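Putative adenosine kinase (Schistosoma mansoni, PDB 3VAS) probably catalyses the phosphorylation of adenosine to AMP, as an adenosine kinase of the ribokinase (pfkB) family. Local coordinates at residues A[79-93]-A[114-126]. Numbering follows the deposited sequence.
With ADN (adenosine), chain C.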
# COMPACT_ATOMS: atom_id res chain seq x y z
N ILE A 79 -12.86 7.36 7.60
CA ILE A 79 -12.43 7.61 6.23
C ILE A 79 -11.96 6.31 5.58
O ILE A 79 -11.33 5.48 6.23
CB ILE A 79 -11.34 8.71 6.17
CG1 ILE A 79 -10.98 9.06 4.72
CG2 ILE A 79 -10.10 8.31 6.95
CD1 ILE A 79 -10.10 10.31 4.60
N ALA A 80 -12.30 6.13 4.30
CA ALA A 80 -11.90 4.94 3.56
C ALA A 80 -10.39 4.74 3.58
O ALA A 80 -9.62 5.68 3.39
CB ALA A 80 -12.41 5.01 2.13
N GLY A 81 -9.97 3.50 3.83
CA GLY A 81 -8.56 3.17 3.90
C GLY A 81 -8.22 1.93 3.09
O GLY A 81 -8.90 1.60 2.12
N GLY A 82 -7.15 1.24 3.49
CA GLY A 82 -6.64 0.11 2.72
C GLY A 82 -5.47 0.55 1.85
O GLY A 82 -5.63 1.41 0.97
N ALA A 83 -4.30 -0.04 2.10
CA ALA A 83 -3.06 0.41 1.47
C ALA A 83 -3.10 0.38 -0.06
O ALA A 83 -2.77 1.37 -0.70
CB ALA A 83 -1.88 -0.40 2.00
N THR A 84 -3.50 -0.75 -0.62
CA THR A 84 -3.55 -0.90 -2.07
C THR A 84 -4.59 0.04 -2.67
O THR A 84 -4.34 0.68 -3.69
CB THR A 84 -3.88 -2.35 -2.49
OG1 THR A 84 -2.90 -3.25 -1.96
CG2 THR A 84 -3.91 -2.47 -4.02
N LEU A 85 -5.74 0.13 -2.01
CA LEU A 85 -6.82 0.98 -2.49
C LEU A 85 -6.42 2.45 -2.47
O LEU A 85 -6.71 3.18 -3.42
CB LEU A 85 -8.12 0.73 -1.70
CG LEU A 85 -9.31 1.62 -2.07
CD1 LEU A 85 -9.62 1.54 -3.57
CD2 LEU A 85 -10.55 1.28 -1.24
N ASN A 86 -5.75 2.88 -1.40
CA ASN A 86 -5.23 4.25 -1.31
C ASN A 86 -4.37 4.60 -2.53
O ASN A 86 -4.57 5.63 -3.18
CB ASN A 86 -4.40 4.45 -0.03
CG ASN A 86 -5.24 4.53 1.24
OD1 ASN A 86 -6.46 4.68 1.19
ND2 ASN A 86 -4.56 4.46 2.38
N THR A 87 -3.42 3.72 -2.83
CA THR A 87 -2.48 3.93 -3.93
C THR A 87 -3.17 3.95 -5.29
O THR A 87 -2.96 4.87 -6.09
CB THR A 87 -1.38 2.84 -3.92
OG1 THR A 87 -0.57 3.01 -2.75
CG2 THR A 87 -0.50 2.94 -5.15
N VAL A 88 -4.01 2.95 -5.54
CA VAL A 88 -4.66 2.83 -6.84
C VAL A 88 -5.65 3.96 -7.11
O VAL A 88 -5.71 4.49 -8.22
CB VAL A 88 -5.34 1.46 -6.98
CG1 VAL A 88 -6.26 1.42 -8.20
CG2 VAL A 88 -4.29 0.37 -7.05
N LYS A 89 -6.42 4.37 -6.10
CA LYS A 89 -7.38 5.43 -6.33
C LYS A 89 -6.69 6.79 -6.48
O LYS A 89 -7.20 7.67 -7.17
CB LYS A 89 -8.47 5.46 -5.25
CG LYS A 89 -8.05 5.96 -3.88
CD LYS A 89 -9.20 5.78 -2.89
CE LYS A 89 -8.94 6.53 -1.59
NZ LYS A 89 -10.07 6.37 -0.63
N MET A 90 -5.52 6.96 -5.87
CA MET A 90 -4.78 8.20 -6.08
C MET A 90 -4.11 8.22 -7.45
O MET A 90 -4.03 9.28 -8.08
CB MET A 90 -3.75 8.46 -4.97
CG MET A 90 -3.09 9.84 -5.10
SD MET A 90 -2.06 10.28 -3.69
CE MET A 90 -1.70 12.00 -4.04
N ILE A 91 -3.65 7.07 -7.93
CA ILE A 91 -3.16 6.98 -9.31
C ILE A 91 -4.26 7.45 -10.25
O ILE A 91 -4.03 8.23 -11.18
CB ILE A 91 -2.76 5.54 -9.69
CG1 ILE A 91 -1.56 5.07 -8.88
CG2 ILE A 91 -2.45 5.45 -11.19
CD1 ILE A 91 -1.14 3.65 -9.17
N GLN A 92 -5.48 6.98 -9.99
CA GLN A 92 -6.65 7.36 -10.77
C GLN A 92 -6.94 8.86 -10.66
O GLN A 92 -7.23 9.52 -11.66
CB GLN A 92 -7.87 6.55 -10.30
CG GLN A 92 -9.20 6.98 -10.91
CD GLN A 92 -9.27 6.70 -12.40
OE1 GLN A 92 -9.04 5.57 -12.85
NE2 GLN A 92 -9.58 7.73 -13.18
N TRP A 93 -6.83 9.40 -9.45
CA TRP A 93 -7.07 10.81 -9.19
C TRP A 93 -6.03 11.69 -9.88
O TRP A 93 -6.36 12.72 -10.49
CB TRP A 93 -7.04 11.02 -7.67
CG TRP A 93 -7.33 12.40 -7.16
CD1 TRP A 93 -8.56 12.98 -6.98
CD2 TRP A 93 -6.37 13.35 -6.68
NE1 TRP A 93 -8.42 14.24 -6.45
CE2 TRP A 93 -7.08 14.49 -6.25
CE3 TRP A 93 -4.98 13.35 -6.58
CZ2 TRP A 93 -6.45 15.61 -5.73
CZ3 TRP A 93 -4.35 14.47 -6.07
CH2 TRP A 93 -5.08 15.59 -5.65
N LYS A 114 -20.50 -0.18 1.76
CA LYS A 114 -21.17 0.62 0.74
C LYS A 114 -20.54 2.01 0.63
O LYS A 114 -20.38 2.53 -0.47
CB LYS A 114 -22.68 0.71 0.99
CG LYS A 114 -23.43 1.38 -0.16
CD LYS A 114 -24.93 1.19 -0.07
CE LYS A 114 -25.59 1.72 -1.34
NZ LYS A 114 -27.06 1.52 -1.36
N TYR A 115 -20.17 2.60 1.76
CA TYR A 115 -19.47 3.88 1.74
C TYR A 115 -18.15 3.78 0.98
O TYR A 115 -17.83 4.64 0.15
CB TYR A 115 -19.24 4.40 3.17
CG TYR A 115 -18.05 5.32 3.28
CD1 TYR A 115 -18.06 6.59 2.72
CD2 TYR A 115 -16.90 4.91 3.93
CE1 TYR A 115 -16.96 7.43 2.81
CE2 TYR A 115 -15.79 5.73 4.03
CZ TYR A 115 -15.83 6.99 3.47
OH TYR A 115 -14.72 7.80 3.58
N ILE A 116 -17.37 2.74 1.26
CA ILE A 116 -16.12 2.52 0.55
C ILE A 116 -16.35 2.36 -0.96
O ILE A 116 -15.64 2.96 -1.77
CB ILE A 116 -15.32 1.32 1.13
CG1 ILE A 116 -14.83 1.64 2.55
CG2 ILE A 116 -14.13 1.00 0.24
CD1 ILE A 116 -14.29 0.45 3.31
N LYS A 117 -17.37 1.59 -1.34
CA LYS A 117 -17.70 1.42 -2.75
C LYS A 117 -18.10 2.74 -3.42
O LYS A 117 -17.66 3.03 -4.54
CB LYS A 117 -18.79 0.37 -2.96
CG LYS A 117 -19.07 0.06 -4.43
CD LYS A 117 -20.37 -0.72 -4.63
CE LYS A 117 -20.31 -2.08 -3.97
NZ LYS A 117 -21.58 -2.85 -4.12
N ASN A 118 -18.93 3.53 -2.75
CA ASN A 118 -19.36 4.82 -3.30
C ASN A 118 -18.20 5.80 -3.44
O ASN A 118 -18.19 6.64 -4.34
CB ASN A 118 -20.46 5.45 -2.44
CG ASN A 118 -21.76 4.67 -2.50
OD1 ASN A 118 -21.99 3.87 -3.40
ND2 ASN A 118 -22.63 4.92 -1.53
N ASP A 119 -17.22 5.69 -2.54
CA ASP A 119 -16.04 6.55 -2.57
C ASP A 119 -15.23 6.26 -3.83
O ASP A 119 -14.74 7.18 -4.48
CB ASP A 119 -15.20 6.30 -1.32
CG ASP A 119 -14.11 7.33 -1.13
OD1 ASP A 119 -14.45 8.51 -0.90
OD2 ASP A 119 -12.92 6.96 -1.19
N CYS A 120 -15.12 4.98 -4.19
CA CYS A 120 -14.42 4.58 -5.40
C CYS A 120 -15.11 5.08 -6.67
O CYS A 120 -14.45 5.59 -7.59
CB CYS A 120 -14.31 3.05 -5.46
SG CYS A 120 -13.24 2.36 -4.20
N SER A 121 -16.43 4.93 -6.72
CA SER A 121 -17.20 5.38 -7.87
C SER A 121 -17.11 6.89 -8.06
O SER A 121 -17.09 7.38 -9.18
CB SER A 121 -18.66 4.95 -7.73
OG SER A 121 -18.77 3.54 -7.75
N ALA A 122 -17.05 7.62 -6.95
CA ALA A 122 -16.91 9.07 -7.00
C ALA A 122 -15.59 9.47 -7.65
O ALA A 122 -15.48 10.56 -8.22
CB ALA A 122 -17.00 9.65 -5.60
N LEU A 123 -14.60 8.59 -7.58
CA LEU A 123 -13.28 8.86 -8.13
C LEU A 123 -13.08 8.31 -9.55
O LEU A 123 -11.98 8.42 -10.11
CB LEU A 123 -12.20 8.29 -7.19
CG LEU A 123 -11.98 9.06 -5.88
CD1 LEU A 123 -11.11 8.27 -4.93
CD2 LEU A 123 -11.37 10.42 -6.17
N ASP A 124 -14.14 7.74 -10.12
CA ASP A 124 -14.08 7.07 -11.43
C ASP A 124 -13.15 5.85 -11.44
O ASP A 124 -12.59 5.50 -12.47
CB ASP A 124 -13.68 8.04 -12.55
CG ASP A 124 -14.70 9.14 -12.75
OD1 ASP A 124 -15.89 8.90 -12.47
OD2 ASP A 124 -14.30 10.24 -13.19
N LEU A 125 -13.01 5.23 -10.28
CA LEU A 125 -12.26 3.98 -10.16
C LEU A 125 -13.19 2.79 -10.41
O LEU A 125 -14.15 2.59 -9.67
CB LEU A 125 -11.62 3.90 -8.77
CG LEU A 125 -10.88 2.63 -8.37
CD1 LEU A 125 -9.71 2.39 -9.29
CD2 LEU A 125 -10.40 2.74 -6.92
N VAL A 126 -12.93 2.02 -11.46
CA VAL A 126 -13.72 0.82 -11.72
C VAL A 126 -13.43 -0.24 -10.66
O VAL A 126 -12.28 -0.58 -10.40
CB VAL A 126 -13.43 0.23 -13.13
CG1 VAL A 126 -14.03 -1.16 -13.26
CG2 VAL A 126 -13.98 1.15 -14.21
O5' ADN C . -0.64 3.25 4.91
C5' ADN C . -1.72 3.58 5.78
C4' ADN C . -2.95 2.77 5.46
O4' ADN C . -2.69 1.38 5.69
C3' ADN C . -4.21 3.09 6.28
O3' ADN C . -5.15 3.78 5.46
C2' ADN C . -4.78 1.71 6.66
O2' ADN C . -6.15 1.54 6.38
C1' ADN C . -3.92 0.74 5.85
N9 ADN C . -3.72 -0.57 6.47
C8 ADN C . -3.41 -0.81 7.73
N7 ADN C . -3.34 -2.27 7.90
C5 ADN C . -3.64 -2.87 6.64
C6 ADN C . -3.72 -4.20 6.24
N6 ADN C . -3.48 -5.25 7.19
N1 ADN C . -4.05 -4.50 4.92
C2 ADN C . -4.29 -3.50 4.01
N3 ADN C . -4.20 -2.19 4.41
C4 ADN C . -3.88 -1.89 5.75
O HOH W 1 -10.48 10.47 -11.17
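K89 reaches D119 from a chain that is extended beyond CG, and its NZ makes a salt bridge to OD2 of D119 at 3.0 Å, meeting that oxygen nearly head-on along the CG-OD2 bond. Y115 uses its hydroxyl at the strand edge: N of A80 donates to OH of Y115 (3.0 Å, 148°), N of A80 lying at the ring edge, near its plane.

The remaining contacts are mostly apolar and join helix 83-93 to helix 114-122 and the turn after it. The methyls of L85 divide the work, CD1 resting 3.6 Å from CD2 of L125 and also on the C120 sulfur, while CD2 meets CG2 of I116. CG1 of V88 abuts CD1 of L125. The aliphatic part of K89 lies against L123, its CD 3.7 Å from CD1 of L123, whose other methyl touches the W93 indole obliquely. Q92, bent at chi2 (67°), lays its CG 3.2 Å from O of L123; its NE2 donates to O of K97 and its OE1 accepts from N of C101. A Schellman motif at D124 turns the chain so that L125 packs back on helix 83-93.

Strand 79-81 and the N-terminus of helix 83-93 form part of the adenosine pocket of this ribokinase-family enzyme: N of G82, the N-cap, donates to O2', N of A83 to N3 and ND2 of N86 to O3'. Helices 83-93 and 114-122 run nearly parallel, at 24°, with segment axes 11.0 Å apart at closest approach; L85, V88 and L125 also touch strand 101-107, and helix 318-330 packs against M90 and I91.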